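PDB 2WW2: alpha-1,2-mannosidase from Bacteroides thetaiotaomicron, which hydrolyses alpha-mannosidic linkages with inversion of anomeric configuration, as a calcium-dependent mannosidase of glycoside hydrolase family 92. Local coordinates for residues 542-545 with 546-550; 725-728 with 729-732; 74-77 with 78-81; 42-45 with 46-50. One frame throughout, in Å; residues are numbered along the deposited sequence.

How the contacts relate
Contacts 3 and 4 sit together in the buried part of the N-terminal beta-rich domain, their centres about 10 Å apart, where strands 80-86 and 40-44 both pair with strand 60-67. The two touch directly, since Asn75 ND2 probably donates to Gly49 O. Contacts 1 and 2 lie on the opposite side of the chain's centre from contacts 3 and 4, partly buried, and their centres are about 19 Å apart without touching. Chemistry follows place. Contact 1 is regular helix bonding in the catalytic domain; contact 2 is a short 3-10 turn in the C-terminal tail, held by a carboxylate and an aromatic ring. In contact 3 a carboxylate packs on a threonine, whereas contact 4 relies on neutral amides and a water.

Contact 1 of 4, residues 542-545 with 546-550; sequences PMIA and RLDSM
Ala545 and Ser549 meet through the backbone: Ser549 N gives its hydrogen to Ala545 O at 2.9 Å. Three more bonds of the same i to i+4 kind precede it, from Arg546 N to Pro542 O, Leu547 N to Met543 O and Asp548 N to Ile544 O; the last of these is the straightest, with an N-H...O angle of 160°. Together they run along alpha-helix 540-551 in the family 92 catalytic domain. The helix rests on helix 530-537 through Met543, which touches Leu533 and Met537. Side chains also crowd the carbonyls. Arg546 CG comes within 3.1 Å of Pro542 O, and the chain then bends at chi3 (60°) to carry the guanidinium away to Gly490 O and to a cation-pi contact with Phe491. Asp548 and Ile544 run side by side, the carboxylate OD2 lying 3.7 Å from Ile544 CG2. That carboxylate is fixed beyond the helix by a salt bridge to Lys602 from OD2 and a hydrogen bond with Tyr594 from OD1. Among side-chain bonds, Ser549 OG turns back to Arg546 O at 2.7 Å; chi1 of 77° brings the hydroxyl over the preceding turn of backbone. Ala545 and Asp548 also pack against Phe21 and Ala22, respectively, of a second subunit in the assembly.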
loop_
_atom_site.group_PDB
_atom_site.type_symbol
_atom_site.label_atom_id
_atom_site.label_comp_id
_atom_site.label_asym_id
_atom_site.label_seq_id
_atom_site.Cartn_x
_atom_site.Cartn_y
_atom_site.Cartn_z
ATOM N N PRO A 542 -14.911 21.923 -0.314
ATOM C CA PRO A 542 -14.396 20.728 0.338
ATOM C C PRO A 542 -14.847 19.442 -0.352
ATOM O O PRO A 542 -14.118 18.450 -0.335
ATOM C CB PRO A 542 -14.995 20.804 1.745
ATOM C CG PRO A 542 -15.364 22.194 1.938
ATOM C CD PRO A 542 -15.708 22.754 0.601
ATOM N N MET A 543 -16.042 19.443 -0.942
ATOM C CA MET A 543 -16.507 18.258 -1.643
ATOM C C MET A 543 -15.705 18.008 -2.915
ATOM O O MET A 543 -15.333 16.878 -3.207
ATOM C CB MET A 543 -18.007 18.315 -1.963
ATOM C CG MET A 543 -18.452 17.041 -2.679
ATOM S SD MET A 543 -20.150 17.017 -3.240
ATOM C CE MET A 543 -20.981 16.371 -1.824
ATOM N N ILE A 544 -15.441 19.068 -3.666
ATOM C CA ILE A 544 -14.617 18.974 -4.857
ATOM C C ILE A 544 -13.223 18.425 -4.514
ATOM O O ILE A 544 -12.657 17.610 -5.253
ATOM C CB ILE A 544 -14.473 20.349 -5.533
ATOM C CG1 ILE A 544 -15.798 20.766 -6.174
ATOM C CG2 ILE A 544 -13.319 20.328 -6.535
ATOM C CD1 ILE A 544 -15.895 22.264 -6.470
ATOM N N ALA A 545 -12.686 18.862 -3.383
ATOM C CA ALA A 545 -11.359 18.432 -2.950
ATOM C C ALA A 545 -11.353 16.950 -2.622
ATOM O O ALA A 545 -10.405 16.242 -2.926
ATOM C CB ALA A 545 -10.915 19.237 -1.738
ATOM N N ARG A 546 -12.426 16.476 -2.013
ATOM C CA ARG A 546 -12.513 15.075 -1.658
ATOM C C ARG A 546 -12.714 14.173 -2.865
ATOM O O ARG A 546 -12.204 13.049 -2.896
ATOM C CB ARG A 546 -13.581 14.877 -0.600
ATOM C CG ARG A 546 -13.202 15.629 0.653
ATOM C CD ARG A 546 -14.233 15.486 1.733
ATOM N NE ARG A 546 -14.437 14.094 2.126
ATOM C CZ ARG A 546 -15.080 13.745 3.234
ATOM N NH1 ARG A 546 -15.554 14.686 4.043
ATOM N NH2 ARG A 546 -15.248 12.463 3.536
ATOM N N LEU A 547 -13.432 14.673 -3.868
ATOM C CA LEU A 547 -13.568 13.949 -5.121
ATOM C C LEU A 547 -12.203 13.896 -5.786
ATOM O O LEU A 547 -11.777 12.844 -6.287
ATOM C CB LEU A 547 -14.560 14.644 -6.050
ATOM C CG LEU A 547 -16.037 14.464 -5.715
ATOM C CD1 LEU A 547 -16.847 15.394 -6.605
ATOM C CD2 LEU A 547 -16.459 13.009 -5.920
ATOM N N ASP A 548 -11.519 15.033 -5.782
ATOM C CA ASP A 548 -10.183 15.108 -6.346
ATOM C C ASP A 548 -9.242 14.111 -5.654
ATOM O O ASP A 548 -8.390 13.514 -6.306
ATOM C CB ASP A 548 -9.620 16.529 -6.256
ATOM C CG ASP A 548 -10.272 17.496 -7.241
ATOM O OD1 ASP A 548 -11.017 17.055 -8.149
ATOM O OD2 ASP A 548 -10.018 18.707 -7.109
ATOM N N SER A 549 -9.413 13.914 -4.347
ATOM C CA SER A 549 -8.568 12.971 -3.600
ATOM C C SER A 549 -8.897 11.509 -3.922
ATOM O O SER A 549 -8.243 10.582 -3.425
ATOM C CB SER A 549 -8.657 13.225 -2.092
ATOM O OG SER A 549 -9.863 12.714 -1.544
ATOM N N MET A 550 -9.908 11.297 -4.755
ATOM C CA MET A 550 -10.213 9.952 -5.217
ATOM C C MET A 550 -9.619 9.688 -6.585
ATOM O O MET A 550 -9.149 8.586 -6.847
ATOM C CB MET A 550 -11.718 9.713 -5.270
ATOM C CG MET A 550 -12.321 9.232 -3.973
ATOM S SD MET A 550 -13.965 8.560 -4.285
ATOM C CE MET A 550 -14.176 7.449 -2.894
#

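Contact 2 of 4, residues 725-728 with 729-732; sequences GTQP and ADFP
A short 3-10 turn, formed by residues 728-730 in the C-terminal tail beyond strand 710-717, brings Gln727 and Asp730 together. Two i to i+3 bonds shape it: Asp730 N to Gln727 O at 2.8 Å, and a longer one from Phe731 N to Pro728 O at 3.3 Å. The Asp730 side chain returns the favour at the start of the turn. Its CG is set beside its own backbone N (chi1 -58°), which lets OD2 accept from Gln727 N at 3.1 Å, on the anti side of the carboxylate and 34° out of its plane. OD1 is taken up by Thr697, so both oxygens of this buried carboxylate have a donor. The Gln727 side chain lies alongside that of Asp730, then bends to hand NE2 to Thr726 OG1. The Phe731 ring packs back against 725-728. Pro728 CA makes a CH-pi contact over one face, 4.0 Å from the centroid, and Gln727 O approaches that same face, 3.2 Å from CE1; Gly725 O lies at the edge, in plane. One water bridges Gly725 and the Asp730 carboxylate, accepting from Gly725 N and donating to Asp730 OD2 at 2.6 Å.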
loop_
_atom_site.group_PDB
_atom_site.type_symbol
_atom_site.label_atom_id
_atom_site.label_comp_id
_atom_site.label_asym_id
_atom_site.label_seq_id
_atom_site.Cartn_x
_atom_site.Cartn_y
_atom_site.Cartn_z
ATOM N N GLY A 725 -21.333 25.816 -17.302
ATOM C CA GLY A 725 -21.917 24.836 -16.393
ATOM C C GLY A 725 -21.605 25.086 -14.931
ATOM O O GLY A 725 -21.635 24.159 -14.121
ATOM N N THR A 726 -21.322 26.343 -14.584
ATOM C CA THR A 726 -20.885 26.678 -13.227
ATOM C C THR A 726 -21.969 27.356 -12.383
ATOM O O THR A 726 -21.769 27.610 -11.201
ATOM C CB THR A 726 -19.657 27.614 -13.264
ATOM O OG1 THR A 726 -20.028 28.827 -13.924
ATOM C CG2 THR A 726 -18.512 26.964 -14.033
ATOM N N GLN A 727 -23.122 27.640 -12.975
ATOM C CA GLN A 727 -24.178 28.360 -12.258
ATOM C C GLN A 727 -25.187 27.437 -11.568
ATOM O O GLN A 727 -25.395 26.320 -11.997
ATOM C CB GLN A 727 -24.916 29.282 -13.230
ATOM C CG GLN A 727 -24.004 30.285 -13.900
ATOM C CD GLN A 727 -23.286 31.141 -12.873
ATOM O OE1 GLN A 727 -23.926 31.832 -12.081
ATOM N NE2 GLN A 727 -21.953 31.082 -12.867
ATOM N N PRO A 728 -25.845 27.922 -10.502
ATOM C CA PRO A 728 -26.834 27.083 -9.818
ATOM C C PRO A 728 -27.940 26.574 -10.738
ATOM O O PRO A 728 -28.438 25.470 -10.540
ATOM C CB PRO A 728 -27.399 28.013 -8.730
ATOM C CG PRO A 728 -26.258 28.970 -8.455
ATOM C CD PRO A 728 -25.635 29.211 -9.816
ATOM N N ALA A 729 -28.315 27.350 -11.749
ATOM C CA ALA A 729 -29.328 26.890 -12.689
ATOM C C ALA A 729 -28.849 25.706 -13.518
ATOM O O ALA A 729 -29.658 25.013 -14.121
ATOM C CB ALA A 729 -29.762 28.014 -13.612
ATOM N N ASP A 730 -27.536 25.488 -13.570
ATOM C CA ASP A 730 -26.993 24.418 -14.397
ATOM C C ASP A 730 -26.936 23.065 -13.674
ATOM O O ASP A 730 -26.703 22.037 -14.312
ATOM C CB ASP A 730 -25.585 24.775 -14.895
ATOM C CG ASP A 730 -25.560 26.062 -15.700
ATOM O OD1 ASP A 730 -26.531 26.322 -16.445
ATOM O OD2 ASP A 730 -24.563 26.807 -15.584
ATOM N N PHE A 731 -27.132 23.064 -12.356
ATOM C CA PHE A 731 -26.940 21.849 -11.551
ATOM C C PHE A 731 -28.176 20.943 -11.543
ATOM O O PHE A 731 -29.311 21.431 -11.524
ATOM C CB PHE A 731 -26.539 22.177 -10.098
ATOM C CG PHE A 731 -25.374 23.131 -9.971
ATOM C CD1 PHE A 731 -24.416 23.234 -10.972
ATOM C CD2 PHE A 731 -25.233 23.912 -8.832
ATOM C CE1 PHE A 731 -23.359 24.117 -10.849
ATOM C CE2 PHE A 731 -24.176 24.784 -8.694
ATOM C CZ PHE A 731 -23.236 24.889 -9.699
ATOM N N PRO A 732 -27.967 19.620 -11.516
ATOM C CA PRO A 732 -29.108 18.707 -11.435
ATOM C C PRO A 732 -29.724 18.677 -10.035
ATOM O O PRO A 732 -29.331 19.464 -9.149
ATOM C CB PRO A 732 -28.506 17.338 -11.814
ATOM C CG PRO A 732 -27.130 17.650 -12.364
ATOM C CD PRO A 732 -26.698 18.895 -11.669
HETATM O O HOH W 1 -23.221 28.180 -17.349
#

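Contact 3 of 4, residues 74-77 with 78-81; sequences INDY and GTFS
Asp76 and Thr79 form the tight part of this contact, their side chains crossing at about a right angle. Asp76 OD2 lies 3.4 Å from Thr79 CB and 3.3 Å from Thr79 OG1, while the Thr79 methyl CG2 stands 3.8 Å from that same oxygen. Thr79 puts its hydroxyl opposite its backbone N (chi1 -176°), turning it toward strand 60-67, where OG1 bonds to Gln66 O and to Arg65 NE. Arg65 also reaches Asp76 OD2 through NH2 in a salt bridge, so one guanidinium binds both members of the pair; Thr67 OG1 also bonds OD2. Asp76 OD1 accepts from Tyr77 N at 2.8 Å, the donor 36° out of the carboxylate plane, and also from His68 N. Asn75 OD1, by contrast, accepts from Asp76 N at 2.7 Å, in its carbonyl plane and on a lone pair, which pins the loop upstream.

Past this pair the contact loosens: little side chain meets across the turn, because Gly78, at positive phi, has none, and the Tyr77 ring leaves for Arg299 and Phe301 of strand 299-304, with OH bonded to Asp328. All four touching residues are buried, so the loose side faces protein rather than bulk solvent. The loop before strand 80-86 thus packs the N-terminal beta domain against the catalytic domain through Tyr77, in keeping with the intimate two-domain interface of family 92.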
loop_
_atom_site.group_PDB
_atom_site.type_symbol
_atom_site.label_atom_id
_atom_site.label_comp_id
_atom_site.label_asym_id
_atom_site.label_seq_id
_atom_site.Cartn_x
_atom_site.Cartn_y
_atom_site.Cartn_z
ATOM N N ILE A 74 -24.568 -17.100 -6.230
ATOM C CA ILE A 74 -25.998 -17.423 -6.247
ATOM C C ILE A 74 -26.180 -18.817 -6.884
ATOM O O ILE A 74 -27.032 -19.600 -6.463
ATOM C CB ILE A 74 -26.747 -16.346 -7.070
ATOM C CG1 ILE A 74 -26.645 -14.993 -6.337
ATOM C CG2 ILE A 74 -28.204 -16.742 -7.304
ATOM C CD1 ILE A 74 -27.401 -14.964 -5.027
ATOM N N ASN A 75 -25.356 -19.105 -7.887
ATOM C CA ASN A 75 -25.285 -20.422 -8.518
ATOM C C ASN A 75 -26.553 -20.671 -9.361
ATOM O O ASN A 75 -27.295 -19.719 -9.667
ATOM C CB ASN A 75 -24.972 -21.520 -7.452
ATOM C CG ASN A 75 -24.233 -22.751 -8.040
ATOM O OD1 ASN A 75 -24.640 -23.308 -9.062
ATOM N ND2 ASN A 75 -23.190 -23.205 -7.349
ATOM N N ASP A 76 -26.787 -21.918 -9.761
ATOM C CA ASP A 76 -27.722 -22.239 -10.863
ATOM C C ASP A 76 -29.003 -22.935 -10.381
ATOM O O ASP A 76 -29.107 -23.326 -9.207
ATOM C CB ASP A 76 -27.020 -23.130 -11.910
ATOM C CG ASP A 76 -27.537 -22.888 -13.345
ATOM O OD1 ASP A 76 -28.547 -22.159 -13.513
ATOM O OD2 ASP A 76 -26.903 -23.396 -14.307
ATOM N N TYR A 77 -29.983 -23.056 -11.278
ATOM C CA TYR A 77 -31.181 -23.869 -11.028
ATOM C C TYR A 77 -31.751 -24.258 -12.404
ATOM O O TYR A 77 -31.426 -23.608 -13.420
ATOM C CB TYR A 77 -32.220 -23.090 -10.199
ATOM C CG TYR A 77 -32.772 -21.898 -10.950
ATOM C CD1 TYR A 77 -33.909 -22.020 -11.752
ATOM C CD2 TYR A 77 -32.122 -20.666 -10.903
ATOM C CE1 TYR A 77 -34.393 -20.936 -12.498
ATOM C CE2 TYR A 77 -32.601 -19.568 -11.633
ATOM C CZ TYR A 77 -33.730 -19.720 -12.431
ATOM O OH TYR A 77 -34.199 -18.658 -13.153
ATOM N N GLY A 78 -32.567 -25.308 -12.437
ATOM C CA GLY A 78 -33.262 -25.760 -13.650
ATOM C C GLY A 78 -32.269 -26.008 -14.762
ATOM O O GLY A 78 -32.497 -25.580 -15.882
ATOM N N THR A 79 -31.172 -26.694 -14.450
ATOM C CA THR A 79 -30.055 -26.843 -15.401
ATOM C C THR A 79 -29.823 -28.307 -15.785
ATOM O O THR A 79 -29.956 -29.211 -14.949
ATOM C CB THR A 79 -28.737 -26.176 -14.843
ATOM O OG1 THR A 79 -27.691 -26.239 -15.816
ATOM C CG2 THR A 79 -28.254 -26.832 -13.543
ATOM N N PHE A 80 -29.508 -28.533 -17.066
ATOM C CA PHE A 80 -29.097 -29.843 -17.549
ATOM C C PHE A 80 -28.034 -29.605 -18.613
ATOM O O PHE A 80 -27.795 -28.443 -18.992
ATOM C CB PHE A 80 -30.298 -30.661 -18.076
ATOM C CG PHE A 80 -30.873 -30.174 -19.375
ATOM C CD1 PHE A 80 -30.448 -30.718 -20.582
ATOM C CD2 PHE A 80 -31.882 -29.215 -19.400
ATOM C CE1 PHE A 80 -30.985 -30.284 -21.796
ATOM C CE2 PHE A 80 -32.421 -28.783 -20.629
ATOM C CZ PHE A 80 -31.963 -29.312 -21.818
ATOM N N SER A 81 -27.339 -30.648 -19.061
ATOM C CA SER A 81 -26.322 -30.415 -20.098
ATOM C C SER A 81 -26.393 -31.471 -21.176
ATOM O O SER A 81 -26.942 -32.555 -20.976
ATOM C CB SER A 81 -24.893 -30.367 -19.529
ATOM O OG SER A 81 -24.477 -31.650 -19.075
#

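Contact 4 of 4, residues 42-45 with 46-50; sequences SPQT and GENGS
Strand 40-44 ends at Gln44, and beyond Thr45 the backbone runs on extended through Gly46 and Glu47 into a type II beta turn from Glu47 to Ser50, closed by Ser50 N to Glu47 O at 3.1 Å, with Gly49 at positive phi. The Gln44 side chain spans the bend this makes. With CG trans to the main-chain N (chi1 172°) and the chain extended beyond it, the amide comes up to the Gly46 carbonyl and the end of Asn48. Both N-H groups of NE2 are used. Gln44 NE2 gives one to Asn48 OD1 at 3.0 Å, almost straight at 175° and within both amide planes, and the other to Gly46 O at 2.8 Å, more bent at 153°. The two side chains cross at about a right angle. A water donates to Gln44 OE1 and to Asn48 OD1, each at 2.7 Å, so that oxygen of Asn48 takes two donors. Asn48 ND2 in turn is bonded to Asp148, and Thr45 OG1 to Thr55 N. The two acceptors at NE2 probably fix which end of the Gln44 amide is nitrogen, and the group ties the strand end to the turn through neutral hydrogen bonds rather than charge.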
loop_
_atom_site.group_PDB
_atom_site.type_symbol
_atom_site.label_atom_id
_atom_site.label_comp_id
_atom_site.label_asym_id
_atom_site.label_seq_id
_atom_site.Cartn_x
_atom_site.Cartn_y
_atom_site.Cartn_z
ATOM N N SER A 42 -24.453 -22.394 -22.348
ATOM C CA SER A 42 -23.007 -22.104 -22.215
ATOM C C SER A 42 -22.177 -23.381 -22.217
ATOM O O SER A 42 -22.609 -24.394 -21.692
ATOM C CB SER A 42 -22.782 -21.395 -20.855
ATOM O OG SER A 42 -21.403 -21.148 -20.575
ATOM N N PRO A 43 -20.943 -23.305 -22.720
ATOM C CA PRO A 43 -19.971 -24.347 -22.444
ATOM C C PRO A 43 -19.702 -24.453 -20.943
ATOM O O PRO A 43 -19.794 -23.444 -20.193
ATOM C CB PRO A 43 -18.692 -23.848 -23.156
ATOM C CG PRO A 43 -18.875 -22.335 -23.223
ATOM C CD PRO A 43 -20.360 -22.172 -23.465
ATOM N N GLN A 44 -19.373 -25.661 -20.512
ATOM C CA GLN A 44 -19.084 -25.920 -19.098
ATOM C C GLN A 44 -17.715 -26.610 -18.959
ATOM O O GLN A 44 -17.491 -27.685 -19.537
ATOM C CB GLN A 44 -20.176 -26.802 -18.484
ATOM C CG GLN A 44 -19.845 -27.284 -17.056
ATOM C CD GLN A 44 -20.810 -28.364 -16.590
ATOM O OE1 GLN A 44 -21.781 -28.676 -17.283
ATOM N NE2 GLN A 44 -20.550 -28.936 -15.414
ATOM N N THR A 45 -16.811 -25.988 -18.205
ATOM C CA THR A 45 -15.525 -26.618 -17.872
ATOM C C THR A 45 -15.488 -27.083 -16.416
ATOM O O THR A 45 -14.770 -28.032 -16.080
ATOM C CB THR A 45 -14.325 -25.661 -18.110
ATOM O OG1 THR A 45 -14.439 -24.522 -17.259
ATOM C CG2 THR A 45 -14.317 -25.166 -19.536
ATOM N N GLY A 46 -16.251 -26.412 -15.561
ATOM C CA GLY A 46 -16.252 -26.723 -14.124
ATOM C C GLY A 46 -17.117 -27.949 -13.822
ATOM O O GLY A 46 -17.935 -28.356 -14.646
ATOM N N GLU A 47 -16.924 -28.551 -12.650
ATOM C CA GLU A 47 -17.756 -29.684 -12.241
ATOM C C GLU A 47 -19.214 -29.264 -12.125
ATOM O O GLU A 47 -19.488 -28.104 -11.846
ATOM C CB GLU A 47 -17.309 -30.191 -10.865
ATOM C CG GLU A 47 -16.091 -31.059 -10.895
ATOM C CD GLU A 47 -15.840 -31.734 -9.544
ATOM O OE1 GLU A 47 -16.683 -31.613 -8.619
ATOM O OE2 GLU A 47 -14.791 -32.379 -9.416
ATOM N N ASN A 48 -20.140 -30.211 -12.268
ATOM C CA ASN A 48 -21.518 -29.955 -11.891
ATOM C C ASN A 48 -21.517 -29.424 -10.463
ATOM O O ASN A 48 -20.814 -29.970 -9.604
ATOM C CB ASN A 48 -22.370 -31.242 -11.915
ATOM C CG ASN A 48 -22.720 -31.714 -13.335
ATOM O OD1 ASN A 48 -22.220 -31.178 -14.329
ATOM N ND2 ASN A 48 -23.601 -32.712 -13.423
ATOM N N GLY A 49 -22.317 -28.397 -10.203
ATOM C CA GLY A 49 -22.423 -27.838 -8.860
ATOM C C GLY A 49 -21.544 -26.624 -8.609
ATOM O O GLY A 49 -21.799 -25.837 -7.699
ATOM N N SER A 50 -20.502 -26.450 -9.409
ATOM C CA SER A 50 -19.632 -25.308 -9.200
ATOM C C SER A 50 -20.185 -24.053 -9.881
ATOM O O SER A 50 -20.507 -24.084 -11.068
ATOM C CB SER A 50 -18.231 -25.592 -9.750
ATOM O OG SER A 50 -17.459 -24.399 -9.705
HETATM O O HOH W 2 -22.918 -31.123 -16.911
#